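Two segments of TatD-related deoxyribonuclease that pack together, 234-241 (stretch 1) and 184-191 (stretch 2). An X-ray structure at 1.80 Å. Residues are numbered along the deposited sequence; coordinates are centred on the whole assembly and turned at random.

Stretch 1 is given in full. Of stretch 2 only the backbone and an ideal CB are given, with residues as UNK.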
# COMPACT_ATOMS: atom_id res chain seq x y z
N LYS A 234 -5.25 2.52 -14.65
CA LYS A 234 -6.45 2.26 -15.45
C LYS A 234 -6.60 0.80 -15.92
O LYS A 234 -7.71 0.30 -16.04
CB LYS A 234 -6.50 3.19 -16.67
CG LYS A 234 -5.36 2.99 -17.63
CD LYS A 234 -5.20 4.21 -18.55
CE LYS A 234 -6.23 4.26 -19.64
NZ LYS A 234 -7.60 4.43 -19.10
N TYR A 235 -5.48 0.16 -16.22
CA TYR A 235 -5.47 -1.22 -16.68
C TYR A 235 -5.85 -2.16 -15.57
O TYR A 235 -6.44 -3.22 -15.83
CB TYR A 235 -4.08 -1.58 -17.24
CG TYR A 235 -3.73 -0.69 -18.42
CD1 TYR A 235 -4.37 -0.84 -19.64
CD2 TYR A 235 -2.82 0.35 -18.27
CE1 TYR A 235 -4.13 0.05 -20.69
CE2 TYR A 235 -2.57 1.24 -19.31
CZ TYR A 235 -3.23 1.09 -20.51
OH TYR A 235 -3.00 2.01 -21.50
N VAL A 236 -5.51 -1.78 -14.33
CA VAL A 236 -5.83 -2.61 -13.17
C VAL A 236 -7.34 -2.56 -12.97
O VAL A 236 -7.98 -3.58 -12.69
CB VAL A 236 -5.09 -2.10 -11.89
CG1 VAL A 236 -5.57 -2.87 -10.64
CG2 VAL A 236 -3.57 -2.31 -12.09
N VAL A 237 -7.90 -1.36 -13.08
CA VAL A 237 -9.33 -1.18 -12.92
C VAL A 237 -10.06 -1.95 -14.03
O VAL A 237 -11.07 -2.63 -13.79
CB VAL A 237 -9.69 0.32 -13.01
CG1 VAL A 237 -11.21 0.48 -13.23
CG2 VAL A 237 -9.25 1.05 -11.73
N GLU A 238 -9.55 -1.84 -15.26
CA GLU A 238 -10.16 -2.52 -16.40
C GLU A 238 -10.28 -4.01 -16.11
O GLU A 238 -11.36 -4.59 -16.23
CB GLU A 238 -9.32 -2.29 -17.64
CG GLU A 238 -9.74 -3.10 -18.85
CD GLU A 238 -8.99 -2.65 -20.09
OE1 GLU A 238 -7.75 -2.46 -19.99
OE2 GLU A 238 -9.64 -2.49 -21.15
N THR A 239 -9.18 -4.63 -15.71
CA THR A 239 -9.22 -6.05 -15.41
C THR A 239 -10.20 -6.37 -14.28
O THR A 239 -11.00 -7.31 -14.39
CB THR A 239 -7.80 -6.59 -15.05
OG1 THR A 239 -6.96 -6.50 -16.21
CG2 THR A 239 -7.85 -8.04 -14.58
N ILE A 240 -10.14 -5.59 -13.19
CA ILE A 240 -11.05 -5.85 -12.08
C ILE A 240 -12.50 -5.77 -12.52
O ILE A 240 -13.31 -6.61 -12.14
CB ILE A 240 -10.81 -4.87 -10.92
CG1 ILE A 240 -9.42 -5.14 -10.32
CG2 ILE A 240 -11.90 -5.01 -9.84
CD1 ILE A 240 -9.01 -4.12 -9.25
N SER A 241 -12.82 -4.76 -13.32
CA SER A 241 -14.19 -4.60 -13.80
C SER A 241 -14.60 -5.80 -14.67
O SER A 241 -15.74 -6.29 -14.59
CB SER A 241 -14.33 -3.30 -14.59
OG SER A 241 -13.66 -3.37 -15.85
N UNK A 184 -4.76 -4.77 -1.16
CA UNK A 184 -4.26 -3.98 -2.27
C UNK A 184 -4.05 -4.82 -3.51
O UNK A 184 -3.34 -5.84 -3.49
CB UNK A 184 -2.95 -3.29 -1.88
N UNK A 185 -4.68 -4.40 -4.59
CA UNK A 185 -4.61 -5.08 -5.88
C UNK A 185 -3.91 -4.15 -6.86
O UNK A 185 -4.30 -2.99 -6.99
CB UNK A 185 -6.00 -5.47 -6.39
N UNK A 186 -2.86 -4.65 -7.49
CA UNK A 186 -2.13 -3.85 -8.44
C UNK A 186 -1.89 -4.49 -9.79
O UNK A 186 -2.68 -5.33 -10.25
CB UNK A 186 -0.78 -3.47 -7.83
N UNK A 187 -0.78 -4.09 -10.40
CA UNK A 187 -0.37 -4.58 -11.71
C UNK A 187 -0.53 -6.06 -12.01
O UNK A 187 -1.11 -6.41 -13.05
CB UNK A 187 1.11 -4.23 -11.91
N UNK A 188 -0.05 -6.95 -11.14
CA UNK A 188 -0.13 -8.41 -11.32
C UNK A 188 -1.52 -8.99 -11.62
O UNK A 188 -1.64 -10.07 -12.18
CB UNK A 188 0.40 -9.08 -10.05
N UNK A 189 -2.57 -8.29 -11.22
CA UNK A 189 -3.93 -8.77 -11.47
C UNK A 189 -4.20 -8.89 -12.99
O UNK A 189 -5.09 -9.65 -13.44
CB UNK A 189 -4.95 -7.83 -10.82
N UNK A 190 -3.43 -8.14 -13.78
CA UNK A 190 -3.58 -8.15 -15.24
C UNK A 190 -2.71 -9.19 -15.95
O UNK A 190 -2.84 -9.36 -17.16
CB UNK A 190 -3.25 -6.76 -15.79
N UNK A 191 -1.84 -9.87 -15.21
CA UNK A 191 -0.95 -10.88 -15.80
C UNK A 191 -1.71 -12.13 -16.23
O UNK A 191 -2.40 -12.74 -15.43
CB UNK A 191 0.15 -11.26 -14.80

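Stretch 1 is helical throughout and meets the other segment along Tyr235, Val236, Thr239 and Ile240. No hydrogen bond crosses the interface, so fit along this face is chiefly a matter of shape and apolarity.

Position 184 is extended (phi/psi -87/125), and its ideal CB finds nothing of the helix within 5.5 Å. Stretch 1 therefore sets no requirement there; the residue is Gly184.

Position 185 continues the strand, with its CA-to-CB bond directed toward the helix. The ideal CB lies 4.4 Å from CD1 of Ile240 and 5.0 Å from CG1 of Val236, an apolar setting without a polar side-chain partner. Valine, leucine, isoleucine or methionine would suit. The residue is Ile185, whose CG2 packs 3.9 Å from CD1 of Ile240 and 4.4 Å from CG1 of Val236, while the end of its longer branch leads away.

At position 186 the backbone angles of -130/-151 favour glycine, and CA-to-CB points away. Gly186 leaves its backbone in direct contact with the helix: its C atom is 3.6 Å from CG2 of Val236.

Position 187, at -42/-50, would admit most residues by its angles, and its ideal CB again points away. Stretch 1 does not select among them. Gly187 is found, its N 3.7 Å from CG2 of Val236, at one of the closest backbone approaches of the two segments.

Position 188 points away into space that stretch 1 does not occupy. Its phi of -53° is compatible with proline, among many others; Pro188 makes no contact with the helix.

Position 189 turns back toward the helix. Its ideal CB is 4.8 Å from CG2 of Thr239, 5.0 Å from CG1 of Val236 and 5.2 Å from CG1 of Ile240, so a compact aliphatic group would suit. Val189 places CG1 3.9 Å from CG1 of Val236, and its carbonyl O lies 3.4 Å from CG2 of Thr239.

Position 190 also points toward the helix, with its ideal CB only 3.7 Å from OG1 of Thr239 and 4.8 Å from O of Tyr235. Alanine, serine, threonine or valine are plausible, with a polar group able to look to these oxygens. Thr190 instead brings its methyl to them, CG2 lying 3.3 Å from OG1 of Thr239 and 3.5 Å from O of Tyr235. With chi1 in the p well, its OG1 donates a 2.8 Å hydrogen bond to O of Gly187, bracing the 3-10 turn.

Position 191 points away, beyond reach of stretch 1, which leaves the choice open; Tyr191 directs its ring elsewhere.

Stretch 2 (184-191) GIGGPVTY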
# COMPACT_ATOMS: atom_id res chain seq x y z
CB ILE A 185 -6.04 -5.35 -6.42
CG1 ILE A 185 -6.85 -6.10 -5.35
CG2 ILE A 185 -5.97 -6.14 -7.76
CD1 ILE A 185 -6.23 -7.39 -4.89
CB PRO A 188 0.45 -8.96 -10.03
CG PRO A 188 1.50 -7.84 -9.64
CD PRO A 188 0.69 -6.60 -9.90
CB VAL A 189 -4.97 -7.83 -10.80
CG1 VAL A 189 -5.21 -6.59 -11.67
CG2 VAL A 189 -6.30 -8.61 -10.54
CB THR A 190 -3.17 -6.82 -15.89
OG1 THR A 190 -1.76 -6.65 -15.74
CG2 THR A 190 -3.91 -5.63 -15.28
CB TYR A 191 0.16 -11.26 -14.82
CG TYR A 191 1.05 -10.09 -14.41
CD1 TYR A 191 0.95 -8.85 -15.05
CD2 TYR A 191 2.00 -10.25 -13.41
CE1 TYR A 191 1.79 -7.78 -14.68
CE2 TYR A 191 2.83 -9.21 -13.03
CZ TYR A 191 2.72 -7.98 -13.66
OH TYR A 191 3.56 -6.96 -13.28
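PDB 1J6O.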